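Variant surface glycoprotein MITAT 1.1 (Trypanosoma brucei brucei, PDB 5LY9) forms, as a GPI-anchored glycoprotein, a dense coat on the parasite surface whose antigenic variation lets the trypanosome evade the host immune response. Local coordinates at residues I42-E46 with F72-N77; V49-L53 with L65-R69; E34-I39 with A259-T265; V319-I324 with A335-I340. One frame throughout, in Å; residues are numbered along the deposited sequence. Where two conformers were deposited one is given.

Interaction 1. Residues I42-E46 with F72-N77; sequences IKAAE and FARKTN. With NAG (2-acetamido-2-deoxy-beta-D-glucopyranose), chain C; NAG (2-acetamido-2-deoxy-beta-D-glucopyranose), chain B.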
# COMPACT_ATOMS: atom_id res chain seq x y z
N ILE A 42 9.77 11.56 -15.32
CA ILE A 42 9.04 12.50 -16.18
C ILE A 42 9.10 13.90 -15.63
O ILE A 42 9.23 14.89 -16.42
CB ILE A 42 7.60 12.02 -16.43
CG1 ILE A 42 7.60 10.65 -17.15
CG2 ILE A 42 6.83 12.92 -17.37
CD1 ILE A 42 6.25 10.03 -17.13
N LYS A 43 9.05 14.04 -14.32
CA LYS A 43 9.33 15.35 -13.70
C LYS A 43 10.71 15.83 -14.04
O LYS A 43 10.88 17.03 -14.34
CB LYS A 43 9.10 15.32 -12.19
CG LYS A 43 9.33 16.60 -11.45
CD LYS A 43 8.46 17.78 -11.84
CE LYS A 43 6.99 17.65 -11.46
NZ LYS A 43 6.00 18.66 -11.99
N ALA A 44 11.71 14.93 -13.97
CA ALA A 44 13.06 15.37 -14.32
C ALA A 44 13.10 15.89 -15.77
O ALA A 44 13.74 16.90 -16.07
CB ALA A 44 14.05 14.27 -14.12
N ALA A 45 12.40 15.24 -16.67
CA ALA A 45 12.37 15.68 -18.05
C ALA A 45 11.70 17.05 -18.20
O ALA A 45 12.20 17.92 -18.94
CB ALA A 45 11.71 14.65 -18.93
N GLU A 46 10.58 17.27 -17.47
CA GLU A 46 9.99 18.56 -17.40
C GLU A 46 11.00 19.61 -16.98
O GLU A 46 11.13 20.67 -17.60
CB GLU A 46 8.78 18.54 -16.45
CG GLU A 46 8.11 19.90 -16.31
CD GLU A 46 7.14 20.03 -15.18
OE1 GLU A 46 6.79 19.05 -14.52
OE2 GLU A 46 6.67 21.17 -14.94
N PHE A 72 5.61 16.87 -20.75
CA PHE A 72 6.15 16.17 -19.58
C PHE A 72 5.47 16.63 -18.29
O PHE A 72 5.19 15.82 -17.41
CB PHE A 72 7.68 16.41 -19.45
CG PHE A 72 8.49 15.76 -20.55
CD1 PHE A 72 8.36 14.42 -20.82
CD2 PHE A 72 9.43 16.48 -21.26
CE1 PHE A 72 9.09 13.77 -21.84
CE2 PHE A 72 10.15 15.87 -22.31
CZ PHE A 72 9.97 14.55 -22.59
N ALA A 73 5.21 17.92 -18.17
CA ALA A 73 4.42 18.40 -17.02
C ALA A 73 3.07 17.73 -16.89
O ALA A 73 2.75 17.21 -15.81
CB ALA A 73 4.25 19.89 -17.09
N ARG A 74 2.29 17.69 -17.95
CA ARG A 74 1.00 16.98 -17.86
C ARG A 74 1.20 15.56 -17.43
O ARG A 74 0.42 15.02 -16.64
CB ARG A 74 0.16 17.03 -19.16
CG ARG A 74 -0.52 18.35 -19.37
CD ARG A 74 -1.75 18.19 -20.26
NE ARG A 74 -2.40 19.45 -20.47
CZ ARG A 74 -3.38 19.65 -21.32
NH1 ARG A 74 -3.90 18.63 -22.04
NH2 ARG A 74 -3.88 20.85 -21.45
N LYS A 75 2.20 14.90 -18.00
CA LYS A 75 2.37 13.49 -17.75
C LYS A 75 2.81 13.20 -16.33
O LYS A 75 2.32 12.24 -15.73
CB LYS A 75 3.30 12.85 -18.73
CG LYS A 75 2.66 12.75 -20.13
CD LYS A 75 1.50 11.72 -20.24
CE LYS A 75 2.00 10.30 -20.11
NZ LYS A 75 1.02 9.27 -19.76
N THR A 76 3.74 13.98 -15.77
CA THR A 76 4.14 13.73 -14.39
C THR A 76 3.07 14.15 -13.39
O THR A 76 2.74 13.44 -12.48
CB THR A 76 5.50 14.37 -14.09
OG1 THR A 76 5.91 13.92 -12.81
CG2 THR A 76 5.44 15.90 -14.14
N ASN A 77 2.43 15.28 -13.62
CA ASN A 77 1.44 15.79 -12.70
C ASN A 77 0.20 14.93 -12.72
O ASN A 77 -0.33 14.57 -11.67
CB ASN A 77 1.14 17.21 -13.05
CG ASN A 77 2.31 18.14 -12.82
OD1 ASN A 77 3.09 17.96 -11.90
ND2 ASN A 77 2.38 19.19 -13.63
C1 NAG C . 14.99 10.99 -20.39
C2 NAG C . 15.81 12.23 -20.19
C3 NAG C . 17.31 12.00 -20.42
C4 NAG C . 17.80 10.78 -19.63
C5 NAG C . 16.87 9.63 -19.98
C6 NAG C . 17.21 8.30 -19.32
C7 NAG C . 15.10 14.51 -20.59
C8 NAG C . 14.83 15.57 -21.60
N2 NAG C . 15.43 13.33 -21.07
O3 NAG C . 18.10 13.16 -20.05
O4 NAG C . 19.24 10.52 -19.79
O5 NAG C . 15.51 9.96 -19.59
O6 NAG C . 17.19 8.51 -17.94
O7 NAG C . 14.98 14.68 -19.40
C1 NAG B . 9.95 9.77 -20.80
C2 NAG B . 10.83 9.01 -19.82
C3 NAG B . 11.94 9.85 -19.30
C4 NAG B . 12.71 10.40 -20.50
C5 NAG B . 11.77 11.16 -21.42
C6 NAG B . 12.41 11.70 -22.71
C7 NAG B . 9.77 7.23 -18.52
C8 NAG B . 8.93 6.83 -17.34
N2 NAG B . 10.02 8.53 -18.70
O3 NAG B . 12.81 9.04 -18.51
O4 NAG B . 13.68 11.30 -19.98
O5 NAG B . 10.77 10.28 -21.85
O6 NAG B . 13.15 10.66 -23.36
O7 NAG B . 10.18 6.41 -19.31
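F72 lays its ring against A45: the methyl CB of A45 sits 3.6 Å from the ring centroid and 7° off the ring normal, a CH-pi contact over the face. Alanine is small enough for the ring to lie this close to the helix. On the neighbouring turn, I42 presses its branch methyl into the facing helix, with I42 CG2 3.3 Å from F72 O and 3.8 Å from both K75 CB and T76 CB. I42 and T76 lie across from each other, CA to CA 5.4 Å, with E46 and F72 closer still at 5.0 Å. T76 suits its place because its compact side chain fits between the helices while its hydroxyl is satisfied by I39 O. These segments belong to helices 24-55 and 62-114, the long antiparallel hairpin of the A-type VSG N-terminal domain; here the axes approach to 8.2 Å at 152° between their N-to-C directions. The flank toward the second subunit is polar. K43 NZ reaches across to donate to N77 OD1 at 3.0 Å while forming a salt bridge with E46 OE1 at 2.7 Å. N77 ND2 and the other carboxylate oxygen of E46 are both hydrogen-bonded to Y47 of the second subunit, so this cluster is part of the dimer interface. On the opposite flank lies the protein's own glycan, with F72 CZ 3.8 Å from C6 of NAG B and A45 CA 3.1 Å from O7 of NAG C.

Interaction 2. Residues V49-L53 with L65-R69; sequences VSIYL and LTLLR. Unlike the reference sequence in segment 65-69: L65 (reference Ser).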
# COMPACT_ATOMS: atom_id res chain seq x y z
N VAL A 49 13.85 20.34 -19.75
CA VAL A 49 13.38 21.24 -20.85
C VAL A 49 13.15 22.63 -20.31
O VAL A 49 13.51 23.61 -20.95
CB VAL A 49 12.15 20.67 -21.60
CG1 VAL A 49 11.86 21.54 -22.79
CG2 VAL A 49 12.38 19.22 -22.07
N SER A 50 12.58 22.75 -19.10
CA SER A 50 12.36 24.06 -18.48
C SER A 50 13.64 24.86 -18.27
O SER A 50 13.69 26.08 -18.50
CB SER A 50 11.67 23.95 -17.14
OG SER A 50 10.40 23.27 -17.21
N ILE A 51 14.68 24.18 -17.80
CA ILE A 51 15.95 24.79 -17.57
C ILE A 51 16.57 25.27 -18.91
O ILE A 51 17.07 26.39 -19.01
CB ILE A 51 16.94 23.78 -16.88
CG1 ILE A 51 16.53 23.51 -15.41
CG2 ILE A 51 18.37 24.29 -17.01
CD1 ILE A 51 17.06 22.18 -14.86
N TYR A 52 16.50 24.42 -19.94
CA TYR A 52 17.04 24.80 -21.24
C TYR A 52 16.33 26.08 -21.73
O TYR A 52 16.96 27.02 -22.26
CB TYR A 52 16.78 23.71 -22.24
CG TYR A 52 17.41 24.01 -23.57
CD1 TYR A 52 16.75 24.74 -24.50
CD2 TYR A 52 18.65 23.44 -23.90
CE1 TYR A 52 17.37 25.03 -25.74
CE2 TYR A 52 19.25 23.68 -25.14
CZ TYR A 52 18.61 24.48 -26.03
OH TYR A 52 19.21 24.76 -27.26
N LEU A 53 15.01 26.11 -21.62
CA LEU A 53 14.27 27.29 -22.04
C LEU A 53 14.64 28.50 -21.24
O LEU A 53 14.76 29.63 -21.80
CB LEU A 53 12.80 27.05 -21.90
CG LEU A 53 12.22 26.09 -22.93
CD1 LEU A 53 10.87 25.55 -22.48
CD2 LEU A 53 12.07 26.82 -24.23
N LEU A 65 10.06 23.09 -27.90
CA LEU A 65 10.50 22.84 -26.51
C LEU A 65 9.40 23.19 -25.47
O LEU A 65 9.23 22.50 -24.48
CB LEU A 65 11.78 23.62 -26.24
CG LEU A 65 12.97 23.07 -27.05
CD1 LEU A 65 14.20 23.87 -26.78
CD2 LEU A 65 13.26 21.64 -26.65
N THR A 66 8.64 24.24 -25.75
CA THR A 66 7.48 24.59 -24.92
C THR A 66 6.50 23.42 -24.88
O THR A 66 6.02 23.04 -23.83
CB THR A 66 6.79 25.83 -25.41
OG1 THR A 66 7.67 26.96 -25.26
CG2 THR A 66 5.53 26.13 -24.67
N LEU A 67 6.20 22.88 -26.05
CA LEU A 67 5.32 21.74 -26.19
C LEU A 67 5.81 20.57 -25.42
O LEU A 67 5.04 19.91 -24.67
CB LEU A 67 5.18 21.41 -27.65
CG LEU A 67 4.30 20.22 -27.90
CD1 LEU A 67 2.84 20.44 -27.42
CD2 LEU A 67 4.35 19.83 -29.32
N LEU A 68 7.12 20.24 -25.52
CA LEU A 68 7.63 19.09 -24.84
C LEU A 68 7.62 19.29 -23.32
O LEU A 68 7.29 18.37 -22.58
CB LEU A 68 9.05 18.76 -25.33
CG LEU A 68 9.07 18.19 -26.73
CD1 LEU A 68 10.51 18.21 -27.32
CD2 LEU A 68 8.51 16.81 -26.79
N ARG A 69 7.94 20.50 -22.86
CA ARG A 69 7.92 20.84 -21.42
C ARG A 69 6.52 20.67 -20.90
O ARG A 69 6.31 20.10 -19.84
CB ARG A 69 8.40 22.27 -21.28
CG ARG A 69 8.36 22.84 -19.86
CD ARG A 69 7.29 23.88 -19.65
NE ARG A 69 7.48 24.45 -18.32
CZ ARG A 69 8.33 25.43 -18.02
NH1 ARG A 69 9.01 26.11 -18.94
NH2 ARG A 69 8.50 25.75 -16.77
O HOH W 1 11.33 27.59 -18.26
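This is buried, largely apolar helix-helix packing near the turn of the long antiparallel hairpin, where helix 24-55 approaches its end and helix 62-114 has recently begun. The segment axes stand 9.5 Å apart at their closest, with 149° between their directions. V49 and L53, one turn apart, both face the partner helix. V49 CG1 lies 3.3 Å from L65 O and 3.8 Å from R69 CB, and L53 CD2 rests 3.8 Å from L65 CB. L65, which differs from the serine of the reference sequence, spans much of this surface: besides V49 and L53 it meets the ring of Y52, with L65 CD1 3.5 Å from Y52 CD1. Branched aliphatic residues suit such a seam because they fill it without polar groups to satisfy. R69 and S50 bring polar groups to one edge of this seam. The aliphatic part of R69 packs on V49, while S50 OG lies over one face of the guanidinium, 3.1 Å from R69 CZ, too poorly angled to hydrogen-bond; that hydroxyl is instead bonded to the carbonyl of E46. A water joins the two helices, donating to S50 O at 2.8 Å and accepting from R69 NH1 at 2.8 Å. Around the pair, I51 and S50 touch helix 343-367, I51 also I324 of strand 323-324, L65 and Y52 touch helix 313-321, L67 packs on helix 275-285, and T66 and R69 meet M355 and S351 of the second subunit.

Interaction 3. Residues E34-I39 with A259-T265; sequences EVISNI and AKDLAYT. With NAG (2-acetamido-2-deoxy-beta-D-glucopyranose), chain B.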
# COMPACT_ATOMS: atom_id res chain seq x y z
N GLU A 34 8.47 1.77 -8.39
CA GLU A 34 8.71 1.94 -9.82
C GLU A 34 7.71 2.93 -10.42
O GLU A 34 8.10 3.72 -11.27
CB GLU A 34 8.62 0.60 -10.54
CG GLU A 34 9.90 -0.23 -10.31
CD GLU A 34 11.13 0.55 -10.79
OE1 GLU A 34 11.16 1.01 -11.99
OE2 GLU A 34 12.00 0.83 -9.93
N VAL A 35 6.46 2.91 -9.95
CA VAL A 35 5.51 3.91 -10.41
C VAL A 35 6.02 5.30 -10.03
O VAL A 35 6.06 6.21 -10.89
CB VAL A 35 4.14 3.70 -9.78
CG1 VAL A 35 3.29 4.92 -10.00
CG2 VAL A 35 3.47 2.44 -10.34
N ILE A 36 6.46 5.50 -8.79
CA ILE A 36 6.93 6.79 -8.34
C ILE A 36 8.22 7.20 -9.10
O ILE A 36 8.37 8.34 -9.55
CB ILE A 36 7.14 6.84 -6.84
CG1 ILE A 36 5.83 6.67 -6.09
CG2 ILE A 36 7.78 8.12 -6.47
CD1 ILE A 36 5.98 6.30 -4.60
N SER A 37 9.13 6.21 -9.29
CA SER A 37 10.30 6.44 -10.05
C SER A 37 9.99 6.96 -11.46
O SER A 37 10.61 7.90 -11.92
CB SER A 37 11.16 5.18 -10.12
OG SER A 37 12.28 5.41 -10.91
N ASN A 38 9.05 6.33 -12.13
CA ASN A 38 8.59 6.80 -13.45
C ASN A 38 8.03 8.22 -13.44
O ASN A 38 8.37 9.05 -14.30
CB ASN A 38 7.57 5.85 -14.08
CG ASN A 38 8.18 4.60 -14.68
OD1 ASN A 38 9.42 4.41 -14.69
ND2 ASN A 38 7.34 3.77 -15.22
N ILE A 39 7.23 8.50 -12.43
CA ILE A 39 6.72 9.88 -12.24
C ILE A 39 7.86 10.88 -12.08
O ILE A 39 7.87 11.96 -12.67
CB ILE A 39 5.76 9.91 -11.03
CG1 ILE A 39 4.44 9.20 -11.40
CG2 ILE A 39 5.46 11.35 -10.61
CD1 ILE A 39 3.53 8.83 -10.23
N ALA A 259 3.84 -0.01 -13.07
CA ALA A 259 4.64 1.09 -13.51
C ALA A 259 4.64 1.26 -15.02
O ALA A 259 4.68 2.40 -15.54
CB ALA A 259 6.06 0.92 -12.98
N LYS A 260 4.54 0.16 -15.74
CA LYS A 260 4.42 0.19 -17.18
C LYS A 260 3.08 0.65 -17.74
O LYS A 260 2.98 0.79 -18.95
CB LYS A 260 4.75 -1.20 -17.77
CG LYS A 260 3.67 -2.19 -17.58
CD LYS A 260 4.06 -3.64 -17.96
CE LYS A 260 3.02 -4.54 -17.35
NZ LYS A 260 1.73 -4.23 -18.02
N ASP A 261 2.09 0.95 -16.89
CA ASP A 261 0.78 1.36 -17.34
C ASP A 261 0.88 2.73 -18.01
O ASP A 261 1.76 3.52 -17.71
CB ASP A 261 -0.26 1.41 -16.19
CG ASP A 261 -0.67 0.02 -15.66
OD1 ASP A 261 -0.31 -0.98 -16.29
OD2 ASP A 261 -1.37 0.00 -14.62
N LEU A 262 -0.11 2.98 -18.84
CA LEU A 262 -0.29 4.26 -19.55
C LEU A 262 -0.16 5.48 -18.65
O LEU A 262 0.58 6.44 -18.99
CB LEU A 262 -1.70 4.28 -20.25
CG LEU A 262 -1.81 3.26 -21.39
CD1 LEU A 262 -3.24 3.22 -21.94
CD2 LEU A 262 -0.75 3.53 -22.45
N ALA A 263 -0.75 5.40 -17.47
CA ALA A 263 -0.71 6.52 -16.54
C ALA A 263 0.69 6.97 -16.13
O ALA A 263 0.86 8.11 -15.74
CB ALA A 263 -1.59 6.22 -15.28
N TYR A 264 1.67 6.08 -16.18
CA TYR A 264 2.97 6.29 -15.60
C TYR A 264 4.12 6.14 -16.58
O TYR A 264 5.26 6.11 -16.16
CB TYR A 264 3.21 5.33 -14.38
CG TYR A 264 1.99 5.24 -13.49
CD1 TYR A 264 1.48 6.36 -12.84
CD2 TYR A 264 1.32 4.00 -13.31
CE1 TYR A 264 0.33 6.24 -12.08
CE2 TYR A 264 0.21 3.89 -12.51
CZ TYR A 264 -0.32 5.01 -11.88
OH TYR A 264 -1.44 4.95 -11.12
N THR A 265 3.80 6.21 -17.89
CA THR A 265 4.80 6.08 -18.93
C THR A 265 4.55 7.09 -19.99
O THR A 265 3.46 7.67 -20.07
CB THR A 265 4.72 4.67 -19.59
OG1 THR A 265 3.37 4.36 -19.91
CG2 THR A 265 5.21 3.60 -18.65
C1 NAG B . 9.95 9.77 -20.80
C2 NAG B . 10.83 9.01 -19.82
C3 NAG B . 11.94 9.85 -19.30
C4 NAG B . 12.71 10.40 -20.50
C5 NAG B . 11.77 11.16 -21.42
C6 NAG B . 12.41 11.70 -22.71
C7 NAG B . 9.77 7.23 -18.52
C8 NAG B . 8.93 6.83 -17.34
N2 NAG B . 10.02 8.53 -18.70
O3 NAG B . 12.81 9.04 -18.51
O4 NAG B . 13.68 11.30 -19.98
O5 NAG B . 10.77 10.28 -21.85
O6 NAG B . 13.15 10.66 -23.36
O7 NAG B . 10.18 6.41 -19.31
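Residues 34-39 form a regular stretch of helix 24-55, whereas 259-265 is loop with a short 3-10 turn at 262-263, closed by Y264 N bonding to D261 O at 3.0 Å. The loop approaches the helix at its two ends: A259 comes within 4.3 Å of V35, CA to CA, and Y264 within 6.0 Å of N38. A259 is small enough to sit against the helix, its CA 3.6 Å from V35 CG2 and its CB 3.6 Å from E34 CB. V35 also points CG1 over the face of the Y264 ring, 3.6 Å from its centroid, a CH-pi contact, and I39 CD1 reaches Y264 CD1 at 4.1 Å. Between these ends, N38 ND2 donates weak hydrogen bonds to A259 O at 3.0 Å and Y264 O at 3.3 Å, while N38 CG is 3.6 Å from C8 of NAG B. An amide suits this place because its NH2 group can reach the backbone carbonyls of both A259 and Y264. Apolar packing, supplemented by weak polar links, therefore holds the loop to the helical stalk beside the glycan.

Interaction 4. Residues V319-I324 with A335-I340; sequences VDAEII and APLGKI. With NAG (2-acetamido-2-deoxy-beta-D-glucopyranose), chain C; MAN (alpha-D-mannopyranose), chain D.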
# COMPACT_ATOMS: atom_id res chain seq x y z
N VAL A 319 18.53 19.24 -25.52
CA VAL A 319 18.37 19.56 -24.10
C VAL A 319 19.43 18.82 -23.24
O VAL A 319 20.07 19.41 -22.38
CB VAL A 319 16.92 19.21 -23.68
CG1 VAL A 319 16.77 19.20 -22.19
CG2 VAL A 319 15.98 20.24 -24.27
N ASP A 320 19.56 17.53 -23.49
CA ASP A 320 20.52 16.67 -22.77
C ASP A 320 21.99 17.14 -22.86
O ASP A 320 22.71 17.08 -21.88
CB ASP A 320 20.46 15.24 -23.28
CG ASP A 320 19.24 14.48 -22.76
OD1 ASP A 320 18.57 14.94 -21.79
OD2 ASP A 320 18.95 13.41 -23.37
N ALA A 321 22.37 17.70 -24.00
CA ALA A 321 23.75 18.13 -24.21
C ALA A 321 24.06 19.47 -23.55
O ALA A 321 25.22 19.87 -23.45
CB ALA A 321 23.94 18.26 -25.73
N GLU A 322 23.03 20.18 -23.09
CA GLU A 322 23.20 21.52 -22.62
C GLU A 322 23.99 21.47 -21.30
O GLU A 322 23.62 20.77 -20.40
CB GLU A 322 21.86 22.25 -22.46
CG GLU A 322 21.97 23.72 -22.07
CD GLU A 322 22.33 24.66 -23.24
OE1 GLU A 322 22.56 24.18 -24.36
OE2 GLU A 322 22.34 25.90 -23.01
N ILE A 323 25.08 22.23 -21.22
CA ILE A 323 25.93 22.20 -20.06
C ILE A 323 25.48 23.19 -19.00
O ILE A 323 25.21 24.34 -19.29
CB ILE A 323 27.41 22.54 -20.42
CG1 ILE A 323 27.96 21.48 -21.34
CG2 ILE A 323 28.28 22.67 -19.16
CD1 ILE A 323 28.37 20.27 -20.59
N ILE A 324 25.38 22.72 -17.77
CA ILE A 324 25.14 23.57 -16.64
C ILE A 324 26.48 23.83 -15.96
O ILE A 324 27.10 22.91 -15.45
CB ILE A 324 24.18 22.88 -15.61
CG1 ILE A 324 22.92 22.37 -16.32
CG2 ILE A 324 23.87 23.86 -14.51
CD1 ILE A 324 22.23 23.41 -17.18
N ALA A 335 28.18 20.17 -15.71
CA ALA A 335 27.62 18.89 -16.20
C ALA A 335 26.52 19.09 -17.26
O ALA A 335 25.76 20.02 -17.19
CB ALA A 335 27.06 18.09 -15.05
N PRO A 336 26.39 18.17 -18.20
CA PRO A 336 25.33 18.29 -19.16
C PRO A 336 24.02 17.80 -18.51
O PRO A 336 24.01 16.95 -17.64
CB PRO A 336 25.80 17.39 -20.28
CG PRO A 336 26.55 16.31 -19.63
CD PRO A 336 27.12 16.90 -18.34
N LEU A 337 22.90 18.39 -18.91
CA LEU A 337 21.62 18.04 -18.32
C LEU A 337 21.36 16.57 -18.39
O LEU A 337 20.76 15.99 -17.48
CB LEU A 337 20.45 18.82 -18.99
CG LEU A 337 20.29 20.27 -18.55
CD1 LEU A 337 19.31 21.07 -19.39
CD2 LEU A 337 19.86 20.31 -17.07
N GLY A 338 21.76 15.95 -19.50
CA GLY A 338 21.61 14.52 -19.66
C GLY A 338 22.30 13.69 -18.54
O GLY A 338 21.94 12.55 -18.37
N LYS A 339 23.22 14.25 -17.78
CA LYS A 339 23.79 13.48 -16.64
C LYS A 339 23.22 13.85 -15.31
O LYS A 339 23.72 13.37 -14.28
CB LYS A 339 25.28 13.68 -16.61
CG LYS A 339 25.95 12.89 -17.74
CD LYS A 339 27.39 13.30 -17.89
CE LYS A 339 28.27 12.21 -18.51
NZ LYS A 339 29.62 12.80 -18.75
N ILE A 340 22.21 14.73 -15.26
CA ILE A 340 21.71 15.20 -13.95
C ILE A 340 20.29 14.63 -13.88
O ILE A 340 19.47 14.97 -14.71
CB ILE A 340 21.63 16.76 -13.90
CG1 ILE A 340 23.01 17.37 -14.14
CG2 ILE A 340 21.05 17.21 -12.58
CD1 ILE A 340 23.07 18.86 -14.40
C1 NAG C . 14.99 10.99 -20.39
C2 NAG C . 15.81 12.23 -20.19
C3 NAG C . 17.31 12.00 -20.42
C4 NAG C . 17.80 10.78 -19.63
C5 NAG C . 16.87 9.63 -19.98
C6 NAG C . 17.21 8.30 -19.32
C7 NAG C . 15.10 14.51 -20.59
C8 NAG C . 14.83 15.57 -21.60
N2 NAG C . 15.43 13.33 -21.07
O3 NAG C . 18.10 13.16 -20.05
O4 NAG C . 19.24 10.52 -19.79
O5 NAG C . 15.51 9.96 -19.59
O6 NAG C . 17.19 8.51 -17.94
O7 NAG C . 14.98 14.68 -19.40
C1 MAN D . 23.51 11.06 -23.95
C2 MAN D . 24.81 10.44 -24.41
C3 MAN D . 25.82 10.67 -23.31
C4 MAN D . 25.94 12.15 -22.96
C5 MAN D . 24.60 12.88 -22.76
C6 MAN D . 24.69 14.40 -22.99
O2 MAN D . 25.21 11.00 -25.70
O3 MAN D . 27.03 10.08 -23.80
O4 MAN D . 26.66 12.25 -21.75
O5 MAN D . 23.65 12.45 -23.70
O6 MAN D . 24.42 14.79 -24.38
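Backbone hydrogen bonds dominate. I324 and A335 form a hydrogen-bonded antiparallel pair, with I324 N donating to A335 O at 2.8 Å and A335 N to I324 O at 3.0 Å; the next pair, I323 with P336, is non-hydrogen-bonded, so the missing amide proton of proline costs nothing there. L337 N then donates to E322 O at 2.9 Å and G338 N to D320 O at 2.8 Å. The motif is a two-stranded beta hairpin, 323-324 with 335-336, extending directly from the end of helix 313-321 and leading into a 3-10 turn at 337-339. G338 fits because a CB there would lie only 3.0 Å from D320 CB. Apolar contacts gather on the side of I324: I324 CG1 meets L337 CD2 at 3.8 Å and I340 CD1 at 4.0 Å, and V319, on the preceding helix, adds V319 CG1 to L337 CD1 at 4.2 Å. These larger aliphatics also reach helices 24-55 and 343-367. Over the other side, I323 CD1 covers P336 CB at 3.9 Å. Polar side chains serve the surroundings: E322 makes a salt bridge to K55, and D320 OD1 accepts a 2.5 Å hydrogen bond from O3 of NAG C. The mannose of the same glycan brings its O6 to 3.4 Å from A321 CA.

How the interactions relate
Interactions 1, 2 and 3 all use helix 24-55, and the first two pair it with helix 62-114, interaction 2 nested inside the loop that interaction 1 closes. All three are buried and touch the second subunit; interaction 4 is partly buried and does not. Chemistry follows place: the helix pairs rely on side chains, with a lysine-centred polar cluster in interaction 1 and a bridging water in interaction 2, while interaction 3 adds weak amide bonds and interaction 4 rests on backbone bonding. T76 OG1 and I39 O tie interactions 1 and 3, and Y52 and L65 pack against interaction 4. The glycan connects interactions 1, 3 and 4.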